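Long-range contacts in alginate lyase (Bacteroides ovatus, PDB 3NNB), which probably cleaves the polysaccharide alginate by beta-elimination, on a largely helical scaffold: residues P46-K51 / H61-M66; S57-D62 / K141-L146; G102-A107 / Y169-M174; Q201-M206 / V228-Y233. One frame throughout, in Å; residues are numbered along the deposited sequence. Where two conformers were deposited one is given.

Contacts 1 and 2 adjoin, their centres 7 Å apart, because both use His61 and Asp62: the loop 46-51 packs on one side of the strand approach 61-66, and 141-146 is hydrogen-bonded to the same residues. Contact 3 (102-107 with 169-174) lies deepest, about 8 Å from the centre of the chain, and meets contact 1 where Pro46 packs on Met104. Contact 4 (201-206 with 228-233) has its centre 15 Å from that of contact 3, with Phe171 against Tyr233, and 17 Å from that of contact 2, with His145 and Leu146 against Trp205. The sodium ion is bound by other residues, Glu182, Ser184 and Phe187.

Contact 1 (P46-K51 / H61-M66); sequences PSVMDK and HDYMSM
Lys51 starts with CG between its backbone N and carbonyl carbon (chi1 63°), runs straight to CE, and turns at the last torsion (chi4 -69°), which sets NZ facing Asp62; in Met49 the bend at chi2 puts SE over the His61 ring, and that at chi3 sets CE. NZ of Lys51 gives a hydrogen bond to Asp62 O at 3.1 Å, lying above the carbonyl plane, and another to Val48 O of its own segment at 2.8 Å. Its charge is paired with Asp97, and Lys60 O is probably a further acceptor, so four acceptors share three N-H groups. CE of Lys51 rests 3.9 Å from CB of Met64. At the other end, Met49 SE makes a Met-aromatic contact, 3.6 Å from the centroid of the His61 ring and only 3° from the ring normal. The methyl CE of Met49 adds a CH-pi contact over the face, 3.6 Å from His61 NE2. Between the two ends, Val48 CG2 packs 3.7 Å from His61 CA. The loop is itself shaped by a type I turn from Ser47 to Asp50 and an ST turn at Ser47. An alanine in place of Lys51 would probably leave Asp97 without its charge mate and the carbonyls of Val48 and Asp62 short of a donor. A buried ammonium shared among carbonyls and a carboxylate thus ties the loop to the residues leading into strand 64-66, and is likely to remain charged.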
loop_
_atom_site.group_PDB
_atom_site.type_symbol
_atom_site.label_atom_id
_atom_site.label_comp_id
_atom_site.label_asym_id
_atom_site.label_seq_id
_atom_site.Cartn_x
_atom_site.Cartn_y
_atom_site.Cartn_z
ATOM N N PRO A 46 3.254 -8.018 -17.380
ATOM C CA PRO A 46 4.707 -7.882 -17.280
ATOM C C PRO A 46 5.322 -8.909 -16.318
ATOM O O PRO A 46 4.621 -9.666 -15.657
ATOM C CB PRO A 46 4.871 -6.475 -16.714
ATOM C CG PRO A 46 3.724 -6.368 -15.749
ATOM C CD PRO A 46 2.572 -7.104 -16.432
ATOM N N SER A 47 6.640 -8.876 -16.198
ATOM C CA SER A 47 7.364 -9.721 -15.254
ATOM C C SER A 47 8.702 -9.110 -14.934
ATOM O O SER A 47 9.163 -8.185 -15.617
ATOM C CB SER A 47 7.573 -11.141 -15.777
ATOM O OG SER A 47 8.669 -11.223 -16.704
ATOM N N VAL A 48 9.350 -9.668 -13.900
ATOM C CA VAL A 48 10.705 -9.272 -13.563
ATOM C C VAL A 48 11.734 -9.633 -14.674
ATOM O O VAL A 48 12.874 -9.198 -14.609
ATOM C CB VAL A 48 11.181 -9.877 -12.227
ATOM C CG1 VAL A 48 10.283 -9.356 -11.060
ATOM C CG2 VAL A 48 11.284 -11.450 -12.284
HETATM N N MSE A 49 11.338 -10.388 -15.677
HETATM C CA MSE A 49 12.220 -10.678 -16.814
HETATM C C MSE A 49 12.304 -9.547 -17.803
HETATM O O MSE A 49 13.159 -9.563 -18.720
HETATM C CB MSE A 49 11.789 -11.968 -17.504
HETATM C CG MSE A 49 11.575 -13.139 -16.554
HETATM SE SE MSE A 49 13.058 -13.547 -15.344
HETATM C CE MSE A 49 14.124 -14.551 -16.676
ATOM N N ASP A 50 11.472 -8.522 -17.659
ATOM C CA ASP A 50 11.419 -7.480 -18.676
ATOM C C ASP A 50 12.552 -6.469 -18.546
ATOM O O ASP A 50 12.935 -5.840 -19.537
ATOM C CB ASP A 50 10.085 -6.735 -18.632
ATOM C CG ASP A 50 8.923 -7.595 -19.038
ATOM O OD1 ASP A 50 9.137 -8.611 -19.705
ATOM O OD2 ASP A 50 7.779 -7.259 -18.663
ATOM N N LYS A 51 13.061 -6.280 -17.335
ATOM C CA LYS A 51 14.131 -5.314 -17.108
ATOM C C LYS A 51 15.369 -5.684 -17.943
ATOM O O LYS A 51 15.643 -6.854 -18.211
ATOM C CB LYS A 51 14.424 -5.205 -15.603
ATOM C CG LYS A 51 14.941 -6.485 -14.911
ATOM C CD LYS A 51 15.429 -6.216 -13.489
ATOM C CE LYS A 51 15.802 -7.540 -12.760
ATOM N NZ LYS A 51 14.541 -8.363 -12.485
ATOM N N HIS A 61 15.315 -13.417 -12.082
ATOM C CA HIS A 61 14.079 -13.661 -11.331
ATOM C C HIS A 61 14.064 -12.949 -9.975
ATOM O O HIS A 61 13.028 -12.886 -9.312
ATOM C CB HIS A 61 13.854 -15.148 -11.115
ATOM C CG HIS A 61 13.558 -15.908 -12.356
ATOM N ND1 HIS A 61 12.262 -16.174 -12.757
ATOM C CD2 HIS A 61 14.376 -16.528 -13.246
ATOM C CE1 HIS A 61 12.302 -16.916 -13.858
ATOM N NE2 HIS A 61 13.571 -17.132 -14.189
ATOM N N ASP A 62 15.216 -12.436 -9.534
ATOM C CA ASP A 62 15.246 -11.572 -8.391
ATOM C C ASP A 62 14.740 -10.168 -8.724
ATOM O O ASP A 62 15.242 -9.490 -9.634
ATOM C CB ASP A 62 16.648 -11.481 -7.786
ATOM C CG ASP A 62 17.106 -12.783 -7.117
ATOM O OD1 ASP A 62 16.284 -13.692 -6.858
ATOM O OD2 ASP A 62 18.322 -12.853 -6.819
ATOM N N TYR A 63 13.769 -9.726 -7.921
ATOM C CA TYR A 63 13.274 -8.365 -7.985
ATOM C C TYR A 63 14.406 -7.365 -7.771
ATOM O O TYR A 63 15.209 -7.531 -6.872
ATOM C CB TYR A 63 12.153 -8.136 -6.954
ATOM C CG TYR A 63 11.583 -6.736 -6.941
ATOM C CD1 TYR A 63 10.579 -6.344 -7.810
ATOM C CD2 TYR A 63 12.061 -5.822 -6.042
ATOM C CE1 TYR A 63 10.062 -5.070 -7.768
ATOM C CE2 TYR A 63 11.551 -4.520 -5.991
ATOM C CZ TYR A 63 10.557 -4.152 -6.853
ATOM O OH TYR A 63 10.049 -2.866 -6.800
HETATM N N MSE A 64 14.432 -6.340 -8.603
HETATM C CA MSE A 64 15.417 -5.279 -8.485
HETATM C C MSE A 64 14.728 -3.984 -8.731
HETATM O O MSE A 64 14.038 -3.814 -9.755
HETATM C CB MSE A 64 16.567 -5.477 -9.500
HETATM C CG MSE A 64 17.704 -4.483 -9.276
HETATM SE SE MSE A 64 19.008 -4.647 -10.701
HETATM C CE MSE A 64 20.158 -3.137 -10.156
ATOM N N SER A 65 14.944 -3.047 -7.817
ATOM C CA SER A 65 14.492 -1.661 -8.053
ATOM C C SER A 65 15.562 -0.687 -7.583
ATOM O O SER A 65 16.549 -1.105 -6.981
ATOM C CB SER A 65 13.187 -1.357 -7.301
ATOM O OG SER A 65 13.359 -1.458 -5.905
HETATM N N MSE A 66 15.353 0.589 -7.893
HETATM C CA MSE A 66 16.266 1.674 -7.510
HETATM C C MSE A 66 15.607 2.599 -6.496
HETATM O O MSE A 66 14.416 2.911 -6.620
HETATM C CB MSE A 66 16.602 2.519 -8.748
HETATM C CG MSE A 66 17.721 3.530 -8.510
HETATM SE SE MSE A 66 17.883 4.718 -10.067
HETATM C CE MSE A 66 16.662 6.006 -9.471
#

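Contact 2 (S57-D62 / K141-L146)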
loop_
_atom_site.group_PDB
_atom_site.type_symbol
_atom_site.label_atom_id
_atom_site.label_comp_id
_atom_site.label_asym_id
_atom_site.label_seq_id
_atom_site.Cartn_x
_atom_site.Cartn_y
_atom_site.Cartn_z
ATOM N N SER A 57 22.892 -10.851 -7.818
ATOM C CA SER A 57 22.768 -12.281 -7.676
ATOM C C SER A 57 22.993 -13.025 -8.988
ATOM O O SER A 57 23.210 -14.233 -8.975
ATOM C CB SER A 57 21.361 -12.624 -7.223
ATOM O OG SER A 57 20.443 -12.191 -8.218
ATOM N N GLY A 58 22.887 -12.305 -10.101
ATOM C CA GLY A 58 22.969 -12.881 -11.424
ATOM C C GLY A 58 21.701 -13.588 -11.869
ATOM O O GLY A 58 21.690 -14.184 -12.953
ATOM N N ASP A 59 20.643 -13.498 -11.063
ATOM C CA ASP A 59 19.363 -14.150 -11.352
ATOM C C ASP A 59 18.324 -13.084 -11.652
ATOM O O ASP A 59 17.949 -12.303 -10.767
ATOM C CB ASP A 59 18.931 -15.000 -10.136
ATOM C CG ASP A 59 17.704 -15.839 -10.399
ATOM O OD1 ASP A 59 17.114 -15.763 -11.509
ATOM O OD2 ASP A 59 17.364 -16.613 -9.467
ATOM N N LYS A 60 17.866 -13.058 -12.905
ATOM C CA LYS A 60 16.888 -12.090 -13.393
ATOM C C LYS A 60 15.558 -12.235 -12.646
ATOM O O LYS A 60 14.767 -11.301 -12.572
ATOM C CB LYS A 60 16.684 -12.285 -14.910
ATOM C CG LYS A 60 15.678 -11.348 -15.588
ATOM C CD LYS A 60 16.290 -10.051 -16.039
ATOM C CE LYS A 60 17.247 -10.242 -17.183
ATOM N NZ LYS A 60 17.938 -8.952 -17.509
ATOM N N HIS A 61 15.315 -13.417 -12.082
ATOM C CA HIS A 61 14.079 -13.661 -11.331
ATOM C C HIS A 61 14.064 -12.949 -9.975
ATOM O O HIS A 61 13.028 -12.886 -9.312
ATOM C CB HIS A 61 13.854 -15.148 -11.115
ATOM C CG HIS A 61 13.558 -15.908 -12.356
ATOM N ND1 HIS A 61 12.262 -16.174 -12.757
ATOM C CD2 HIS A 61 14.376 -16.528 -13.246
ATOM C CE1 HIS A 61 12.302 -16.916 -13.858
ATOM N NE2 HIS A 61 13.571 -17.132 -14.189
ATOM N N ASP A 62 15.216 -12.436 -9.534
ATOM C CA ASP A 62 15.246 -11.572 -8.391
ATOM C C ASP A 62 14.740 -10.168 -8.724
ATOM O O ASP A 62 15.242 -9.490 -9.634
ATOM C CB ASP A 62 16.648 -11.481 -7.786
ATOM C CG ASP A 62 17.106 -12.783 -7.117
ATOM O OD1 ASP A 62 16.284 -13.692 -6.858
ATOM O OD2 ASP A 62 18.322 -12.853 -6.819
ATOM N N LYS A 141 8.672 -15.975 -13.172
ATOM C CA LYS A 141 8.235 -15.595 -11.837
ATOM C C LYS A 141 9.272 -14.805 -11.031
ATOM O O LYS A 141 10.484 -14.939 -11.198
ATOM C CB LYS A 141 7.838 -16.799 -11.019
ATOM C CG LYS A 141 8.988 -17.709 -10.673
ATOM C CD LYS A 141 8.504 -18.878 -9.859
ATOM C CE LYS A 141 9.604 -19.869 -9.598
ATOM N NZ LYS A 141 8.990 -21.129 -9.071
HETATM N N MSE A 142 8.735 -13.976 -10.153
HETATM C CA MSE A 142 9.539 -13.232 -9.188
HETATM C C MSE A 142 9.833 -14.119 -7.977
HETATM O O MSE A 142 8.930 -14.686 -7.399
HETATM C CB MSE A 142 8.825 -11.964 -8.746
HETATM C CG MSE A 142 9.551 -11.191 -7.675
HETATM SE SE MSE A 142 8.600 -9.604 -7.104
HETATM C CE MSE A 142 9.289 -9.489 -5.298
ATOM N N ASN A 143 11.101 -14.235 -7.597
ATOM C CA ASN A 143 11.458 -14.929 -6.348
ATOM C C ASN A 143 10.874 -14.216 -5.135
ATOM O O ASN A 143 10.770 -12.984 -5.127
ATOM C CB ASN A 143 12.957 -15.131 -6.249
ATOM C CG ASN A 143 13.491 -16.021 -7.332
ATOM O OD1 ASN A 143 12.805 -16.944 -7.777
ATOM N ND2 ASN A 143 14.731 -15.758 -7.765
ATOM N N PRO A 144 10.505 -14.972 -4.090
ATOM C CA PRO A 144 9.810 -14.354 -2.959
ATOM C C PRO A 144 10.765 -13.739 -1.911
ATOM O O PRO A 144 10.846 -14.207 -0.772
ATOM C CB PRO A 144 8.985 -15.517 -2.376
ATOM C CG PRO A 144 9.808 -16.688 -2.688
ATOM C CD PRO A 144 10.405 -16.448 -4.039
ATOM N N HIS A 145 11.452 -12.676 -2.330
ATOM C CA HIS A 145 12.331 -11.881 -1.469
ATOM C C HIS A 145 12.633 -10.558 -2.146
ATOM O O HIS A 145 12.439 -10.402 -3.337
ATOM C CB HIS A 145 13.637 -12.604 -1.179
ATOM C CG HIS A 145 14.531 -12.737 -2.366
ATOM N ND1 HIS A 145 15.425 -11.745 -2.744
ATOM C CD2 HIS A 145 14.671 -13.737 -3.261
ATOM C CE1 HIS A 145 16.077 -12.143 -3.816
ATOM N NE2 HIS A 145 15.631 -13.338 -4.157
ATOM N N LEU A 146 13.107 -9.601 -1.356
ATOM C CA LEU A 146 13.467 -8.282 -1.856
ATOM C C LEU A 146 14.907 -7.932 -1.414
ATOM O O LEU A 146 15.211 -6.803 -1.054
ATOM C CB LEU A 146 12.435 -7.227 -1.390
ATOM C CG LEU A 146 11.124 -7.244 -2.207
ATOM C CD1 LEU A 146 10.172 -8.231 -1.552
ATOM C CD2 LEU A 146 10.490 -5.882 -2.268
#
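OD1 of Asp62 accepts two hydrogen bonds from 141-146, reached from opposite faces of its carboxylate plane: Asn143 ND2 at 2.7 Å and His145 NE2 at 2.8 Å. The first is nearly straight, with an N-H...O angle of 173°, and the oxygen lies in the amide plane of Asn143; the second comes from well above the carboxylate, and the ring of His145 is turned 78° against it. The other oxygen, OD2, is held by the hydroxyl of Ser57 at 2.6 Å. Asn143 ND2 also serves Asp59 OD2 at 3.2 Å, the two side chains meeting tip to tip, so that one amide nitrogen joins two carboxylates. Asp59 OD1 in turn receives the backbone N of His61 in an Asx turn, within a type I turn from Asp59 to Asp62. His61 adds a bond in its own ring plane, ND1 to Lys141 O at 2.7 Å, on a lone pair of that carbonyl. Beside it, the backbone N of Asn143 donates to His61 O at 2.9 Å. Two irregular loops, one before strand 64-66 and one before its parallel partner 148-151, are thereby joined where those strands begin. On the far side of His145, its ring meets Trp205 of helix 189-208. Three hydrogen bonds on the two oxygens of Asp62 fix its rotation and satisfy a buried group, while His145, donating through NE2 and bonded at ND1 to the backbone N of Thr147, is held in one ring orientation.

Contact 3 (G102-A107 / Y169-M174); sequences GDMSKA and YSFTEM
From CB, 3.4 Å from Ser170 OG, the short side chain of Ser105 goes on to a hydroxyl placed anti to the backbone N (chi1 175°), which directs OG at Ser170. There OG forms a hydrogen bond with Ser170 OG at 2.7 Å, in which either hydroxyl could be the donor. A water 2.8 Å from Ser105 OG donates to Ser170 O at 3.1 Å, giving the two serines a second, bridged link. The same Ser105 OG lies near the plane of the Phe171 ring, at its edge, 4.2 Å from CD1. The contact sets helix 98-118 against Ser170 and the helix that follows it, in the largely helical body of the enzyme, whose sequence family belongs to the six-hairpin clan; this joint lies close to the centre of the chain. One residue before Ser105, Met104 has a chain bent at chi2 and chi3, and its methyl CE comes 3.7 Å from CE1 of Phe171, the two side chains crossing at about a right angle. Its selenium meets that of Met174 at 3.9 Å. The methyl of Met174 lies over one face of the Phe171 ring, offset toward the rim, so the ring touches both selenomethionines, Met174 over a face and Met104 obliquely. Helix 121-136 closes in from beyond, Phe135 touching both Met104 and Met174, while Tyr233 and Trp198 pack on Phe171.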
loop_
_atom_site.group_PDB
_atom_site.type_symbol
_atom_site.label_atom_id
_atom_site.label_comp_id
_atom_site.label_asym_id
_atom_site.label_seq_id
_atom_site.Cartn_x
_atom_site.Cartn_y
_atom_site.Cartn_z
ATOM N N GLY A 102 4.086 -2.451 -9.971
ATOM C CA GLY A 102 2.952 -1.566 -9.750
ATOM C C GLY A 102 1.826 -1.830 -10.739
ATOM O O GLY A 102 0.653 -1.856 -10.364
ATOM N N ASP A 103 2.177 -1.940 -12.016
ATOM C CA ASP A 103 1.165 -2.148 -13.066
ATOM C C ASP A 103 0.425 -3.461 -12.807
ATOM O O ASP A 103 -0.798 -3.536 -12.968
ATOM C CB ASP A 103 1.797 -2.245 -14.451
ATOM C CG ASP A 103 2.233 -0.899 -15.000
ATOM O OD1 ASP A 103 1.823 0.151 -14.485
ATOM O OD2 ASP A 103 3.014 -0.954 -15.961
HETATM N N MSE A 104 1.187 -4.502 -12.453
HETATM C CA MSE A 104 0.626 -5.831 -12.173
HETATM C C MSE A 104 -0.312 -5.783 -10.979
HETATM O O MSE A 104 -1.456 -6.228 -11.038
HETATM C CB MSE A 104 1.769 -6.842 -11.961
HETATM C CG MSE A 104 1.341 -8.324 -11.680
HETATM SE SE MSE A 104 0.712 -8.624 -9.881
HETATM C CE MSE A 104 2.305 -8.100 -8.914
ATOM N N SER A 105 0.174 -5.216 -9.882
ATOM C CA SER A 105 -0.604 -5.152 -8.655
ATOM C C SER A 105 -1.908 -4.360 -8.839
ATOM O O SER A 105 -3.003 -4.757 -8.391
ATOM C CB SER A 105 0.270 -4.526 -7.560
ATOM O OG SER A 105 -0.468 -4.344 -6.381
ATOM N N LYS A 106 -1.797 -3.221 -9.499
ATOM C CA LYS A 106 -2.969 -2.403 -9.803
ATOM C C LYS A 106 -3.952 -3.145 -10.686
ATOM O O LYS A 106 -5.162 -3.080 -10.479
ATOM C CB LYS A 106 -2.571 -1.087 -10.436
ATOM C CG LYS A 106 -1.900 -0.174 -9.466
ATOM C CD LYS A 106 -1.660 1.213 -10.096
ATOM C CE LYS A 106 -0.337 1.334 -10.784
ATOM N NZ LYS A 106 0.040 2.781 -10.885
ATOM N N ALA A 107 -3.436 -3.853 -11.678
ATOM C CA ALA A 107 -4.302 -4.615 -12.608
ATOM C C ALA A 107 -5.051 -5.740 -11.904
ATOM O O ALA A 107 -6.238 -5.945 -12.125
ATOM C CB ALA A 107 -3.466 -5.171 -13.802
ATOM N N TYR A 169 4.079 -2.695 -0.843
ATOM C CA TYR A 169 3.016 -2.399 0.122
ATOM C C TYR A 169 1.601 -2.652 -0.479
ATOM O O TYR A 169 0.704 -3.101 0.240
ATOM C CB TYR A 169 3.103 -0.976 0.636
ATOM C CG TYR A 169 2.135 -0.721 1.785
ATOM C CD1 TYR A 169 2.516 -0.996 3.088
ATOM C CD2 TYR A 169 0.834 -0.269 1.557
ATOM C CE1 TYR A 169 1.641 -0.815 4.139
ATOM C CE2 TYR A 169 -0.048 -0.078 2.606
ATOM C CZ TYR A 169 0.374 -0.361 3.900
ATOM O OH TYR A 169 -0.533 -0.186 4.952
ATOM N N SER A 170 1.414 -2.365 -1.767
ATOM C CA SER A 170 0.130 -2.612 -2.433
ATOM C C SER A 170 -0.321 -4.088 -2.444
ATOM O O SER A 170 -1.506 -4.360 -2.687
ATOM C CB SER A 170 0.101 -2.053 -3.861
ATOM O OG SER A 170 0.955 -2.775 -4.705
ATOM N N PHE A 171 0.578 -5.030 -2.124
ATOM C CA PHE A 171 0.169 -6.415 -2.005
ATOM C C PHE A 171 -0.845 -6.597 -0.870
ATOM O O PHE A 171 -1.642 -7.543 -0.876
ATOM C CB PHE A 171 1.372 -7.331 -1.794
ATOM C CG PHE A 171 2.219 -7.562 -3.009
ATOM C CD1 PHE A 171 2.004 -6.936 -4.239
ATOM C CD2 PHE A 171 3.305 -8.416 -2.895
ATOM C CE1 PHE A 171 2.838 -7.218 -5.343
ATOM C CE2 PHE A 171 4.111 -8.676 -3.979
ATOM C CZ PHE A 171 3.874 -8.076 -5.204
ATOM N N THR A 172 -0.842 -5.685 0.096
ATOM C CA THR A 172 -1.825 -5.739 1.192
ATOM C C THR A 172 -3.246 -5.674 0.646
ATOM O O THR A 172 -4.119 -6.475 1.034
ATOM C CB THR A 172 -1.577 -4.659 2.252
ATOM O OG1 THR A 172 -1.664 -3.353 1.663
ATOM C CG2 THR A 172 -0.226 -4.928 3.000
ATOM N N GLU A 173 -3.473 -4.765 -0.287
ATOM C CA GLU A 173 -4.734 -4.603 -0.959
ATOM C C GLU A 173 -4.977 -5.681 -2.022
ATOM O O GLU A 173 -6.074 -6.220 -2.128
ATOM C CB GLU A 173 -4.793 -3.201 -1.607
ATOM C CG GLU A 173 -6.055 -2.914 -2.297
ATOM C CD GLU A 173 -6.183 -1.451 -2.771
ATOM O OE1 GLU A 173 -5.172 -0.736 -2.722
ATOM O OE2 GLU A 173 -7.299 -1.102 -3.252
HETATM N N MSE A 174 -3.938 -6.003 -2.807
HETATM C CA MSE A 174 -4.037 -7.066 -3.794
HETATM C C MSE A 174 -4.562 -8.383 -3.218
HETATM O O MSE A 174 -5.342 -9.073 -3.845
HETATM C CB MSE A 174 -2.679 -7.291 -4.450
HETATM C CG MSE A 174 -2.783 -8.127 -5.688
HETATM SE SE MSE A 174 -1.070 -8.656 -6.427
HETATM C CE MSE A 174 -0.635 -9.915 -5.072
HETATM O O HOH W 1 -2.908 -3.504 -5.262
#

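Contact 4 (Q201-M206 / V228-Y233)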
loop_
_atom_site.group_PDB
_atom_site.type_symbol
_atom_site.label_atom_id
_atom_site.label_comp_id
_atom_site.label_asym_id
_atom_site.label_seq_id
_atom_site.Cartn_x
_atom_site.Cartn_y
_atom_site.Cartn_z
ATOM N N GLN A 201 6.704 -17.999 1.749
ATOM C CA GLN A 201 8.121 -17.817 1.550
ATOM C C GLN A 201 8.574 -16.393 1.761
ATOM O O GLN A 201 9.595 -16.126 2.380
ATOM C CB GLN A 201 8.553 -18.317 0.205
ATOM C CG GLN A 201 8.516 -19.815 0.105
ATOM C CD GLN A 201 8.961 -20.267 -1.285
ATOM O OE1 GLN A 201 8.185 -20.268 -2.212
ATOM N NE2 GLN A 201 10.214 -20.618 -1.417
ATOM N N LEU A 202 7.800 -15.443 1.274
ATOM C CA LEU A 202 8.102 -14.042 1.556
ATOM C C LEU A 202 8.137 -13.734 3.051
ATOM O O LEU A 202 9.047 -13.068 3.518
ATOM C CB LEU A 202 7.083 -13.135 0.858
ATOM C CG LEU A 202 7.302 -11.637 1.076
ATOM C CD1 LEU A 202 8.646 -11.134 0.456
ATOM C CD2 LEU A 202 6.125 -10.796 0.623
ATOM N N VAL A 203 7.135 -14.191 3.792
ATOM C CA VAL A 203 7.077 -14.006 5.244
ATOM C C VAL A 203 8.273 -14.643 5.966
ATOM O O VAL A 203 8.878 -13.981 6.837
ATOM C CB VAL A 203 5.736 -14.457 5.868
ATOM C CG1 VAL A 203 5.854 -14.430 7.464
ATOM C CG2 VAL A 203 4.559 -13.539 5.357
ATOM N N GLU A 204 8.664 -15.836 5.539
ATOM C CA GLU A 204 9.889 -16.458 6.036
ATOM C C GLU A 204 11.110 -15.578 5.793
ATOM O O GLU A 204 11.947 -15.430 6.674
ATOM C CB GLU A 204 10.091 -17.831 5.396
ATOM C CG GLU A 204 9.126 -18.856 5.970
ATOM C CD GLU A 204 9.213 -20.206 5.298
ATOM O OE1 GLU A 204 9.777 -20.330 4.208
ATOM O OE2 GLU A 204 8.674 -21.142 5.897
ATOM N N TRP A 205 11.218 -15.015 4.591
ATOM C CA TRP A 205 12.314 -14.131 4.291
ATOM C C TRP A 205 12.233 -12.875 5.158
ATOM O O TRP A 205 13.271 -12.389 5.645
ATOM C CB TRP A 205 12.291 -13.781 2.793
ATOM C CG TRP A 205 13.359 -12.847 2.395
ATOM C CD1 TRP A 205 14.670 -13.158 2.147
ATOM C CD2 TRP A 205 13.245 -11.434 2.255
ATOM N NE1 TRP A 205 15.372 -12.014 1.832
ATOM C CE2 TRP A 205 14.533 -10.939 1.906
ATOM C CE3 TRP A 205 12.201 -10.520 2.427
ATOM C CZ2 TRP A 205 14.778 -9.587 1.727
ATOM C CZ3 TRP A 205 12.448 -9.186 2.221
ATOM C CH2 TRP A 205 13.737 -8.727 1.882
HETATM N N MSE A 206 11.038 -12.298 5.314
HETATM C CA MSE A 206 10.875 -11.061 6.103
HETATM C C MSE A 206 11.326 -11.251 7.558
HETATM O O MSE A 206 11.884 -10.343 8.167
HETATM C CB MSE A 206 9.435 -10.596 6.091
HETATM C CG MSE A 206 9.042 -9.998 4.756
HETATM SE SE MSE A 206 7.132 -9.631 4.647
HETATM C CE MSE A 206 7.035 -8.170 5.876
ATOM N N VAL A 228 2.455 -3.586 9.141
ATOM C CA VAL A 228 1.195 -3.803 8.416
ATOM C C VAL A 228 1.313 -4.927 7.385
ATOM O O VAL A 228 0.450 -5.805 7.297
ATOM C CB VAL A 228 0.647 -2.503 7.735
ATOM C CG1 VAL A 228 -0.713 -2.755 7.109
ATOM C CG2 VAL A 228 0.546 -1.373 8.761
ATOM N N GLN A 229 2.397 -4.896 6.621
ATOM C CA GLN A 229 2.585 -5.890 5.575
ATOM C C GLN A 229 2.792 -7.255 6.225
ATOM O O GLN A 229 2.176 -8.224 5.819
ATOM C CB GLN A 229 3.836 -5.542 4.747
ATOM C CG GLN A 229 3.752 -4.261 3.944
ATOM C CD GLN A 229 4.824 -4.218 2.858
ATOM O OE1 GLN A 229 4.750 -4.981 1.883
ATOM N NE2 GLN A 229 5.806 -3.299 2.995
ATOM N N LEU A 230 3.633 -7.336 7.262
ATOM C CA LEU A 230 3.852 -8.638 7.925
ATOM C C LEU A 230 2.509 -9.220 8.418
ATOM O O LEU A 230 2.209 -10.417 8.249
ATOM C CB LEU A 230 4.850 -8.505 9.073
ATOM C CG LEU A 230 5.272 -9.837 9.721
ATOM C CD1 LEU A 230 6.175 -10.629 8.763
ATOM C CD2 LEU A 230 5.990 -9.538 11.070
ATOM N N THR A 231 1.682 -8.350 8.987
ATOM C CA THR A 231 0.387 -8.761 9.559
ATOM C C THR A 231 -0.528 -9.283 8.455
ATOM O O THR A 231 -1.102 -10.367 8.567
ATOM C CB THR A 231 -0.243 -7.637 10.328
ATOM O OG1 THR A 231 0.628 -7.247 11.396
ATOM C CG2 THR A 231 -1.600 -8.079 10.951
ATOM N N ALA A 232 -0.662 -8.507 7.375
ATOM C CA ALA A 232 -1.527 -8.909 6.280
ATOM C C ALA A 232 -1.049 -10.226 5.636
ATOM O O ALA A 232 -1.880 -11.092 5.302
ATOM C CB ALA A 232 -1.549 -7.816 5.209
ATOM N N TYR A 233 0.264 -10.372 5.420
ATOM C CA TYR A 233 0.785 -11.572 4.725
ATOM C C TYR A 233 0.681 -12.779 5.658
ATOM O O TYR A 233 0.366 -13.882 5.207
ATOM C CB TYR A 233 2.200 -11.378 4.202
ATOM C CG TYR A 233 2.332 -10.138 3.340
ATOM C CD1 TYR A 233 1.251 -9.583 2.724
ATOM C CD2 TYR A 233 3.564 -9.485 3.193
ATOM C CE1 TYR A 233 1.374 -8.386 1.970
ATOM C CE2 TYR A 233 3.701 -8.371 2.438
ATOM C CZ TYR A 233 2.604 -7.783 1.845
ATOM O OH TYR A 233 2.726 -6.587 1.162
#
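Selenium of Met206 approaches the Tyr233 ring in its plane rather than over a face: SE stands 5.1 Å from the centroid, 85° off the ring normal, with CD2 of Tyr233 its nearest ring atom at 3.9 Å. This edge-on Met-aromatic contact is made by a chain that is extended at chi2 and bends at chi3 (70°), which turns CE of Met206 aside to lie 3.8 Å from the backbone N of Leu230. Leu202 CD2 comes obliquely to CD2 and CE2 of Tyr233, 3.9 Å from each. The closest approach lies at the base of the tyrosine, where Val203 CG2 is 3.4 Å from CB of Tyr233; the other branch, CG1, meets CD1 of Leu230 at 4.0 Å. The segments 201-206 and 228-233, of helices 189-208 and 221-236, run roughly antiparallel, at 142° between their directions and 10.3 Å between axes, in the helix-rich body of an alginate lyase of the six-hairpin clan. No hydrogen bond joins the two segments, though Met206 O takes one from Tyr226 OH of helix 221-236. Within 228-233, OH of Tyr233 donates to Gln229 OE1 at 2.7 Å, on a lone pair in the amide plane, which fixes the far end of the ring. An alanine in place of Tyr233 would probably open a gap beside Leu202 and Met206 and leave OE1 of Gln229 without this donor. NE2 of Gln229 donates to Met165 O, and Phe199 packs on Tyr233.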